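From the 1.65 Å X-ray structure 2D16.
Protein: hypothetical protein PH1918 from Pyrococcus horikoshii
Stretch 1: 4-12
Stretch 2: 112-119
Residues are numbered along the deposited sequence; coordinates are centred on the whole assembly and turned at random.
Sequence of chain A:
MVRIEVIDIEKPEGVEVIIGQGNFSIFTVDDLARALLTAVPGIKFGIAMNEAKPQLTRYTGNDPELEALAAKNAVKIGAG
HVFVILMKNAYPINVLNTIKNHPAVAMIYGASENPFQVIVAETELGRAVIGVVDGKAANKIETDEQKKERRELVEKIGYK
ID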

# COMPACT_ATOMS: atom_id res chain seq x y z
N ILE A 4 -39.79 12.28 -56.99
CA ILE A 4 -38.89 12.63 -55.90
C ILE A 4 -39.52 13.67 -54.98
O ILE A 4 -40.13 14.64 -55.45
CB ILE A 4 -37.56 13.18 -56.45
CG1 ILE A 4 -36.87 12.10 -57.29
CG2 ILE A 4 -36.66 13.62 -55.30
CD1 ILE A 4 -35.58 12.55 -57.96
N GLU A 5 -39.38 13.46 -53.67
CA GLU A 5 -39.91 14.39 -52.69
C GLU A 5 -38.89 14.62 -51.58
O GLU A 5 -38.00 13.79 -51.34
CB GLU A 5 -41.22 13.86 -52.08
CG GLU A 5 -41.06 12.69 -51.13
CD GLU A 5 -42.40 12.11 -50.68
OE1 GLU A 5 -43.14 11.60 -51.54
OE2 GLU A 5 -42.70 12.17 -49.47
N VAL A 6 -39.01 15.77 -50.91
CA VAL A 6 -38.11 16.14 -49.83
C VAL A 6 -38.86 16.07 -48.51
O VAL A 6 -39.94 16.63 -48.37
CB VAL A 6 -37.58 17.57 -50.03
CG1 VAL A 6 -36.63 17.95 -48.90
CG2 VAL A 6 -36.87 17.67 -51.37
N ILE A 7 -38.29 15.35 -47.55
CA ILE A 7 -38.91 15.20 -46.25
C ILE A 7 -38.06 15.90 -45.18
O ILE A 7 -36.87 15.62 -45.04
CB ILE A 7 -39.05 13.71 -45.87
CG1 ILE A 7 -39.98 13.01 -46.88
CG2 ILE A 7 -39.60 13.57 -44.46
CD1 ILE A 7 -40.06 11.52 -46.70
N ASP A 8 -38.68 16.82 -44.46
CA ASP A 8 -37.99 17.53 -43.40
C ASP A 8 -38.10 16.68 -42.14
O ASP A 8 -39.21 16.32 -41.72
CB ASP A 8 -38.63 18.90 -43.15
CG ASP A 8 -38.34 19.89 -44.27
OD1 ASP A 8 -37.17 20.27 -44.43
OD2 ASP A 8 -39.29 20.29 -44.97
N ILE A 9 -36.96 16.35 -41.54
CA ILE A 9 -36.96 15.56 -40.32
C ILE A 9 -37.49 16.43 -39.18
O ILE A 9 -37.00 17.54 -38.97
CB ILE A 9 -35.54 15.08 -39.95
CG1 ILE A 9 -35.05 14.05 -40.98
CG2 ILE A 9 -35.54 14.49 -38.54
CD1 ILE A 9 -35.89 12.79 -41.04
N GLU A 10 -38.49 15.93 -38.48
CA GLU A 10 -39.08 16.66 -37.35
C GLU A 10 -38.36 16.22 -36.08
O GLU A 10 -38.41 15.05 -35.70
CB GLU A 10 -40.57 16.35 -37.22
CG GLU A 10 -41.29 17.26 -36.22
CD GLU A 10 -42.70 16.81 -35.91
OE1 GLU A 10 -43.39 16.31 -36.82
OE2 GLU A 10 -43.13 16.96 -34.74
N LYS A 11 -37.69 17.16 -35.42
CA LYS A 11 -36.98 16.86 -34.20
C LYS A 11 -36.73 18.12 -33.39
O LYS A 11 -36.55 19.20 -33.96
CB LYS A 11 -35.63 16.19 -34.52
CG LYS A 11 -34.72 17.02 -35.41
CD LYS A 11 -33.39 16.32 -35.64
CE LYS A 11 -32.55 17.02 -36.71
NZ LYS A 11 -32.23 18.43 -36.36
N PRO A 12 -36.73 18.01 -32.06
CA PRO A 12 -36.49 19.20 -31.24
C PRO A 12 -35.02 19.63 -31.29
O PRO A 12 -34.15 18.84 -31.66
CB PRO A 12 -36.94 18.76 -29.85
CG PRO A 12 -37.72 17.50 -30.00
CD PRO A 12 -37.11 16.86 -31.23
N SER A 112 -26.51 13.93 -37.54
CA SER A 112 -26.17 15.25 -37.02
C SER A 112 -27.35 15.88 -36.31
O SER A 112 -28.39 15.24 -36.12
CB SER A 112 -25.72 16.19 -38.15
OG SER A 112 -26.82 16.82 -38.78
N GLU A 113 -27.18 17.13 -35.89
CA GLU A 113 -28.23 17.87 -35.22
C GLU A 113 -28.63 19.10 -36.05
O GLU A 113 -29.41 19.93 -35.59
CB GLU A 113 -27.77 18.33 -33.82
CG GLU A 113 -26.68 19.38 -33.83
CD GLU A 113 -26.49 20.04 -32.48
OE1 GLU A 113 -27.49 20.53 -31.91
OE2 GLU A 113 -25.34 20.07 -31.98
N ASN A 114 -28.09 19.21 -37.26
CA ASN A 114 -28.43 20.33 -38.15
C ASN A 114 -29.85 20.14 -38.67
O ASN A 114 -30.47 19.10 -38.48
CB ASN A 114 -27.54 20.36 -39.40
CG ASN A 114 -26.08 20.57 -39.10
OD1 ASN A 114 -25.70 21.42 -38.31
ND2 ASN A 114 -25.23 19.79 -39.78
N PRO A 115 -30.40 21.18 -39.33
CA PRO A 115 -31.75 21.04 -39.89
C PRO A 115 -31.46 19.91 -40.89
O PRO A 115 -30.47 19.97 -41.62
CB PRO A 115 -31.97 22.38 -40.56
CG PRO A 115 -31.24 23.32 -39.64
CD PRO A 115 -29.94 22.58 -39.40
N PHE A 116 -32.31 18.89 -40.91
CA PHE A 116 -32.03 17.71 -41.74
C PHE A 116 -33.18 17.30 -42.65
O PHE A 116 -34.35 17.36 -42.26
CB PHE A 116 -31.73 16.56 -40.77
CG PHE A 116 -30.87 15.46 -41.34
CD1 PHE A 116 -29.49 15.49 -41.19
CD2 PHE A 116 -31.45 14.36 -41.95
CE1 PHE A 116 -28.69 14.44 -41.64
CE2 PHE A 116 -30.67 13.30 -42.41
CZ PHE A 116 -29.29 13.34 -42.25
N GLN A 117 -32.85 16.88 -43.88
CA GLN A 117 -33.86 16.44 -44.83
C GLN A 117 -33.48 15.10 -45.44
O GLN A 117 -32.31 14.79 -45.61
CB GLN A 117 -34.03 17.44 -45.98
CG GLN A 117 -34.39 18.85 -45.57
CD GLN A 117 -34.54 19.75 -46.79
OE1 GLN A 117 -33.73 19.69 -47.71
NE2 GLN A 117 -35.57 20.59 -46.78
N VAL A 118 -34.49 14.31 -45.78
CA VAL A 118 -34.28 13.02 -46.42
C VAL A 118 -34.94 13.12 -47.79
O VAL A 118 -36.13 13.44 -47.89
CB VAL A 118 -34.92 11.85 -45.59
CG1 VAL A 118 -34.77 10.52 -46.35
CG2 VAL A 118 -34.23 11.74 -44.23
N ILE A 119 -34.17 12.88 -48.85
CA ILE A 119 -34.72 12.95 -50.19
C ILE A 119 -35.17 11.54 -50.56
O ILE A 119 -34.37 10.60 -50.55
CB ILE A 119 -33.68 13.45 -51.21
CG1 ILE A 119 -33.15 14.82 -50.75
CG2 ILE A 119 -34.32 13.57 -52.59
CD1 ILE A 119 -32.14 15.44 -51.71
O HOH W 1 -35.51 20.26 -42.07
O HOH W 2 -34.43 18.66 -39.19

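The firmest link between these stretches is a short antiparallel ladder of backbone hydrogen bonds. Ile7 and Val118 form its hydrogen-bonded pair: Ile7 N donates to Val118 O at 2.9 Å, and Val118 N returns the bond to Ile7 O at 2.8 Å. Two residues along, Ile9 N donates to Phe116 O at 2.9 Å, and here the reciprocal direct bond gives way to water. Water 2 accepts from Phe116 N at 2.7 Å and lies 2.8 Å from Ile9 O, so it fills the gap where the backbones spread apart. The close backbone approach also brings Gln117 CA within 3.1 Å of Ile7 O, a CA-H...O contact.

Beyond the ladder, a lysine takes over. Lys11 points its CA-to-CB bond toward the other stretch, and its chain runs extended through chi2 and chi3 before turning at chi4 (p). Lys11 NZ donates to Asn114 O at 2.8 Å and makes a weak hydrogen bond to Glu113 O at 3.3 Å. The rule is easily read: where backbone carbonyls in the loop before the strand lack strand partners in this contact, a long cationic side chain can reach them, while its aliphatic part passes Phe116, with Lys11 CE 4.2 Å from Phe116 CB.

Asp8 and Gln117 face each other as a non-hydrogen-bonded pair, their CA atoms 4.5 Å apart. With both side chains on the same face, Gln117 NE2 donates to Asp8 OD1 at 2.9 Å, so a polar cross-strand pair supplies a bond where the backbone makes none. Water 1 lies 2.9 Å from Asp8 OD1 and 3.1 Å from Phe116 O, adding solvent to this more open face. Val6 and Ile119 share it, and Val6 CG1 lies 3.5 Å from Gln117 CD, so the valine methyl sits against the carboxamide group. Farther along, Ile4 CG2 meets Ile119 CG2 at 3.6 Å.

The face bearing Ile7 and Val118 is the buried one, and beta-branched residues suit it because they favour extended backbone and present compact hydrocarbon surfaces. Ile9 extends the packing with both chi angles in m: Ile9 CD1 lies 3.7 Å from Val118 CG2, and Ile9 CG1 lies 3.7 Å from Phe116 CD2, at the edge of the ring and near its plane. The aromatic side chain is itself buried.

Together the stretches bury 556 Å², counting both sides. The lesson is division by face: apolar branches on the buried side, a polar pair among aliphatic neighbours on the other, and lysine at the loop.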